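Local coordinates for protection of telomeres protein poz1 (Schizosaccharomyces pombe, PDB 5WE0) that binds telomeric DNA and negatively regulates telomerase and telomere length, at residues L128-L140 against I220-D232. Sequence-based numbering, arbitrary orientation.
Sequences LNKETLNNEALKL and IQCTKLQLEVFCD
Two nearly antiparallel helices of this all-helical protein pack here, the start of helix 130-157 against the end of helix 209-230. The axes of the short helical segments approach to 9.5 Å, at an angle of 150°. The backbones come closest at A137 and C222, where the small methyl CB of A137 meets SG of C222 at 3.8 Å. SG also touches CD1 of L133. The C222 thiol reaches this seam because it stands anti to its backbone N (chi1 -175°). The extended side chain of Q226 and that of L133 pass alongside each other, pointing opposite ways. NE2 of Q226 comes within 3.1 Å of the backbone O of L133, but the angle is too poor for a hydrogen bond. At the other end, CD1 of L128 sits against CD2 of L225 (3.6 Å) and CG2 of V229. The rim of the F230 ring at CZ meets the backbone O of L128 near the ring plane, at 3.6 Å, and CB of L128 lies 3.8 Å from CZ. K130 crosses one ring face in a CH-pi contact, with CG 4.1 Å from the ring centroid. Next to F230, C231 forms a disulfide with C113. The interface is therefore mainly apolar, and the buried Q226 amide has its OE1 satisfied by R110 of helix 93-115, which also bonds to OD1 of N134.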
loop_
_atom_site.group_PDB
_atom_site.type_symbol
_atom_site.label_atom_id
_atom_site.label_comp_id
_atom_site.label_asym_id
_atom_site.label_seq_id
_atom_site.Cartn_x
_atom_site.Cartn_y
_atom_site.Cartn_z
ATOM N N LEU A 128 8.077 13.352 -21.102
ATOM C CA LEU A 128 8.562 13.141 -19.744
ATOM C C LEU A 128 9.992 12.618 -19.785
ATOM O O LEU A 128 10.365 11.860 -20.682
ATOM C CB LEU A 128 7.655 12.162 -18.953
ATOM C CG LEU A 128 6.280 12.676 -18.501
ATOM C CD1 LEU A 128 5.444 11.552 -17.909
ATOM C CD2 LEU A 128 6.422 13.801 -17.492
ATOM N N ASN A 129 10.783 13.024 -18.797
ATOM C CA ASN A 129 12.161 12.577 -18.641
ATOM C C ASN A 129 12.214 11.410 -17.661
ATOM O O ASN A 129 11.725 11.521 -16.529
ATOM C CB ASN A 129 13.056 13.721 -18.147
ATOM C CG ASN A 129 13.509 14.646 -19.277
ATOM O OD1 ASN A 129 13.540 15.870 -19.107
ATOM N ND2 ASN A 129 13.844 14.066 -20.444
ATOM N N LYS A 130 12.822 10.302 -18.100
ATOM C CA LYS A 130 12.875 9.084 -17.293
ATOM C C LYS A 130 13.655 9.301 -15.994
ATOM O O LYS A 130 13.231 8.849 -14.923
ATOM C CB LYS A 130 13.510 7.954 -18.095
ATOM C CG LYS A 130 12.588 6.823 -18.497
ATOM C CD LYS A 130 13.386 5.639 -19.042
ATOM C CE LYS A 130 12.554 4.764 -19.979
ATOM N NZ LYS A 130 13.413 3.880 -20.846
ATOM N N GLU A 131 14.792 9.998 -16.064
ATOM C CA GLU A 131 15.639 10.121 -14.886
ATOM C C GLU A 131 14.954 10.939 -13.796
ATOM O O GLU A 131 15.084 10.629 -12.611
ATOM C CB GLU A 131 16.995 10.726 -15.267
ATOM C CG GLU A 131 16.943 12.174 -15.763
ATOM C CD GLU A 131 16.838 12.297 -17.293
ATOM O OE1 GLU A 131 16.281 11.370 -17.955
ATOM O OE2 GLU A 131 17.323 13.332 -17.821
ATOM N N THR A 132 14.204 11.967 -14.190
ATOM C CA THR A 132 13.483 12.808 -13.245
ATOM C C THR A 132 12.340 12.053 -12.593
ATOM O O THR A 132 12.181 12.082 -11.365
ATOM C CB THR A 132 12.933 14.040 -13.970
ATOM O OG1 THR A 132 14.021 14.821 -14.454
ATOM C CG2 THR A 132 12.048 14.872 -13.041
ATOM N N LEU A 133 11.543 11.364 -13.410
ATOM C CA LEU A 133 10.384 10.631 -12.924
ATOM C C LEU A 133 10.780 9.480 -12.021
ATOM O O LEU A 133 10.137 9.245 -10.990
ATOM C CB LEU A 133 9.569 10.115 -14.108
ATOM C CG LEU A 133 8.498 11.059 -14.646
ATOM C CD1 LEU A 133 7.529 11.287 -13.506
ATOM C CD2 LEU A 133 9.068 12.385 -15.103
ATOM N N ASN A 134 11.838 8.753 -12.385
ATOM C CA ASN A 134 12.273 7.640 -11.547
ATOM C C ASN A 134 12.721 8.156 -10.181
ATOM O O ASN A 134 12.376 7.585 -9.146
ATOM C CB ASN A 134 13.380 6.868 -12.262
ATOM C CG ASN A 134 13.672 5.526 -11.622
ATOM O OD1 ASN A 134 12.867 4.585 -11.711
ATOM N ND2 ASN A 134 14.835 5.415 -11.001
ATOM N N ASN A 135 13.477 9.251 -10.172
ATOM C CA ASN A 135 13.974 9.852 -8.938
ATOM C C ASN A 135 12.837 10.365 -8.054
ATOM O O ASN A 135 12.877 10.226 -6.825
ATOM C CB ASN A 135 14.941 10.981 -9.309
ATOM C CG ASN A 135 15.538 11.667 -8.110
ATOM O OD1 ASN A 135 16.260 11.055 -7.312
ATOM N ND2 ASN A 135 15.257 12.957 -7.981
ATOM N N GLU A 136 11.821 10.976 -8.660
ATOM C CA GLU A 136 10.683 11.468 -7.891
ATOM C C GLU A 136 9.922 10.314 -7.249
ATOM O O GLU A 136 9.610 10.352 -6.057
ATOM C CB GLU A 136 9.764 12.293 -8.784
ATOM C CG GLU A 136 10.090 13.759 -8.822
ATOM C CD GLU A 136 9.194 14.493 -9.798
ATOM O OE1 GLU A 136 7.970 14.342 -9.688
ATOM O OE2 GLU A 136 9.696 15.234 -10.667
ATOM N N ALA A 137 9.624 9.274 -8.030
ATOM C CA ALA A 137 8.928 8.111 -7.492
ATOM C C ALA A 137 9.724 7.460 -6.373
ATOM O O ALA A 137 9.156 7.079 -5.343
ATOM C CB ALA A 137 8.636 7.109 -8.610
ATOM N N LEU A 138 11.042 7.331 -6.547
ATOM C CA LEU A 138 11.857 6.692 -5.514
ATOM C C LEU A 138 11.826 7.480 -4.221
ATOM O O LEU A 138 11.778 6.891 -3.137
ATOM C CB LEU A 138 13.310 6.551 -5.976
ATOM C CG LEU A 138 13.676 5.467 -6.968
ATOM C CD1 LEU A 138 15.102 5.746 -7.486
ATOM C CD2 LEU A 138 13.584 4.105 -6.293
ATOM N N LYS A 139 11.855 8.814 -4.313
ATOM C CA LYS A 139 11.852 9.638 -3.104
ATOM C C LYS A 139 10.502 9.552 -2.401
ATOM O O LYS A 139 10.436 9.377 -1.180
ATOM C CB LYS A 139 12.182 11.086 -3.466
ATOM C CG LYS A 139 13.684 11.329 -3.583
ATOM C CD LYS A 139 14.010 12.480 -4.529
ATOM C CE LYS A 139 13.532 13.800 -3.997
ATOM N NZ LYS A 139 13.765 14.921 -4.947
ATOM N N LEU A 140 9.414 9.660 -3.171
ATOM C CA LEU A 140 8.075 9.508 -2.616
ATOM C C LEU A 140 7.875 8.120 -2.027
ATOM O O LEU A 140 7.275 7.978 -0.955
ATOM C CB LEU A 140 7.024 9.792 -3.699
ATOM C CG LEU A 140 6.986 11.242 -4.186
ATOM C CD1 LEU A 140 6.209 11.383 -5.504
ATOM C CD2 LEU A 140 6.381 12.132 -3.092
ATOM N N ILE A 220 1.479 7.158 -5.894
ATOM C CA ILE A 220 0.592 6.356 -6.733
ATOM C C ILE A 220 0.353 7.048 -8.068
ATOM O O ILE A 220 0.345 6.406 -9.119
ATOM C CB ILE A 220 -0.726 6.069 -5.982
ATOM C CG1 ILE A 220 -0.465 5.142 -4.766
ATOM C CG2 ILE A 220 -1.769 5.454 -6.938
ATOM C CD1 ILE A 220 0.058 3.719 -5.138
ATOM N N GLN A 221 0.142 8.368 -8.046
ATOM C CA GLN A 221 -0.130 9.109 -9.277
ATOM C C GLN A 221 1.108 9.168 -10.172
ATOM O O GLN A 221 1.007 9.053 -11.402
ATOM C CB GLN A 221 -0.620 10.524 -8.929
ATOM C CG GLN A 221 -2.027 10.576 -8.263
ATOM C CD GLN A 221 -3.128 9.877 -9.099
ATOM O OE1 GLN A 221 -3.509 8.727 -8.826
ATOM N NE2 GLN A 221 -3.634 10.576 -10.120
ATOM N N CYS A 222 2.280 9.372 -9.563
ATOM C CA CYS A 222 3.541 9.338 -10.288
ATOM C C CYS A 222 3.737 7.992 -10.966
ATOM O O CYS A 222 4.037 7.921 -12.168
ATOM C CB CYS A 222 4.692 9.615 -9.318
ATOM S SG CYS A 222 6.341 9.763 -10.091
ATOM N N THR A 223 3.502 6.914 -10.218
ATOM C CA THR A 223 3.650 5.567 -10.758
ATOM C C THR A 223 2.678 5.317 -11.905
ATOM O O THR A 223 3.076 4.802 -12.953
ATOM C CB THR A 223 3.421 4.538 -9.645
ATOM O OG1 THR A 223 4.403 4.714 -8.622
ATOM C CG2 THR A 223 3.539 3.132 -10.173
ATOM N N LYS A 224 1.402 5.709 -11.730
ATOM C CA LYS A 224 0.395 5.552 -12.782
ATOM C C LYS A 224 0.819 6.262 -14.054
ATOM O O LYS A 224 0.690 5.717 -15.156
ATOM C CB LYS A 224 -0.954 6.124 -12.338
ATOM C CG LYS A 224 -1.802 5.288 -11.397
ATOM C CD LYS A 224 -3.184 5.969 -11.260
ATOM C CE LYS A 224 -3.988 5.387 -10.121
ATOM N NZ LYS A 224 -5.054 6.304 -9.644
ATOM N N LEU A 225 1.291 7.502 -13.919
ATOM C CA LEU A 225 1.718 8.272 -15.085
ATOM C C LEU A 225 2.874 7.583 -15.814
ATOM O O LEU A 225 2.790 7.351 -17.018
ATOM C CB LEU A 225 2.091 9.694 -14.659
ATOM C CG LEU A 225 2.502 10.642 -15.781
ATOM C CD1 LEU A 225 1.288 10.874 -16.622
ATOM C CD2 LEU A 225 3.008 11.975 -15.265
ATOM N N GLN A 226 3.936 7.192 -15.090
ATOM C CA GLN A 226 5.087 6.542 -15.733
ATOM C C GLN A 226 4.687 5.269 -16.460
ATOM O O GLN A 226 5.206 4.968 -17.544
ATOM C CB GLN A 226 6.179 6.156 -14.722
ATOM C CG GLN A 226 6.649 7.247 -13.842
ATOM C CD GLN A 226 7.658 6.796 -12.760
ATOM O OE1 GLN A 226 8.345 5.775 -12.870
ATOM N NE2 GLN A 226 7.699 7.549 -11.695
ATOM N N LEU A 227 3.850 4.456 -15.832
ATOM C CA LEU A 227 3.457 3.198 -16.453
ATOM C C LEU A 227 2.695 3.434 -17.750
ATOM O O LEU A 227 2.919 2.732 -18.737
ATOM C CB LEU A 227 2.613 2.386 -15.473
ATOM C CG LEU A 227 3.368 1.861 -14.248
ATOM C CD1 LEU A 227 2.389 1.215 -13.296
ATOM C CD2 LEU A 227 4.450 0.855 -14.632
ATOM N N GLU A 228 1.833 4.454 -17.786
ATOM C CA GLU A 228 1.054 4.720 -18.993
ATOM C C GLU A 228 1.936 5.313 -20.085
ATOM O O GLU A 228 1.923 4.848 -21.230
ATOM C CB GLU A 228 -0.113 5.656 -18.685
ATOM C CG GLU A 228 -0.913 6.064 -19.932
ATOM C CD GLU A 228 -2.271 6.682 -19.608
ATOM O OE1 GLU A 228 -2.945 6.228 -18.650
ATOM O OE2 GLU A 228 -2.652 7.653 -20.294
ATOM N N VAL A 229 2.753 6.301 -19.723
ATOM C CA VAL A 229 3.555 7.028 -20.697
ATOM C C VAL A 229 4.651 6.126 -21.265
ATOM O O VAL A 229 4.850 6.069 -22.480
ATOM C CB VAL A 229 4.125 8.304 -20.051
ATOM C CG1 VAL A 229 5.133 8.978 -20.959
ATOM C CG2 VAL A 229 3.002 9.271 -19.693
ATOM N N PHE A 230 5.346 5.367 -20.408
ATOM C CA PHE A 230 6.521 4.615 -20.848
ATOM C C PHE A 230 6.275 3.143 -21.160
ATOM O O PHE A 230 7.070 2.548 -21.895
ATOM C CB PHE A 230 7.630 4.706 -19.788
ATOM C CG PHE A 230 8.184 6.085 -19.637
ATOM C CD1 PHE A 230 9.021 6.616 -20.613
ATOM C CD2 PHE A 230 7.846 6.868 -18.547
ATOM C CE1 PHE A 230 9.523 7.895 -20.487
ATOM C CE2 PHE A 230 8.348 8.150 -18.413
ATOM C CZ PHE A 230 9.185 8.664 -19.386
ATOM N N CYS A 231 5.253 2.520 -20.594
ATOM C CA CYS A 231 4.879 1.152 -20.940
ATOM C C CYS A 231 3.439 1.091 -21.455
ATOM O O CYS A 231 2.781 2.118 -21.665
ATOM C CB CYS A 231 5.160 0.228 -19.750
ATOM S SG CYS A 231 6.950 0.269 -19.237
ATOM N N ASP A 232 2.980 -0.126 -21.725
ATOM C CA ASP A 232 1.627 -0.383 -22.217
ATOM C C ASP A 232 0.648 -0.687 -21.080
ATOM O O ASP A 232 0.095 -1.784 -20.942
ATOM C CB ASP A 232 1.657 -1.466 -23.297
ATOM C CG ASP A 232 0.293 -2.090 -23.540
ATOM O OD1 ASP A 232 -0.667 -1.329 -23.858
ATOM O OD2 ASP A 232 0.209 -3.346 -23.565
#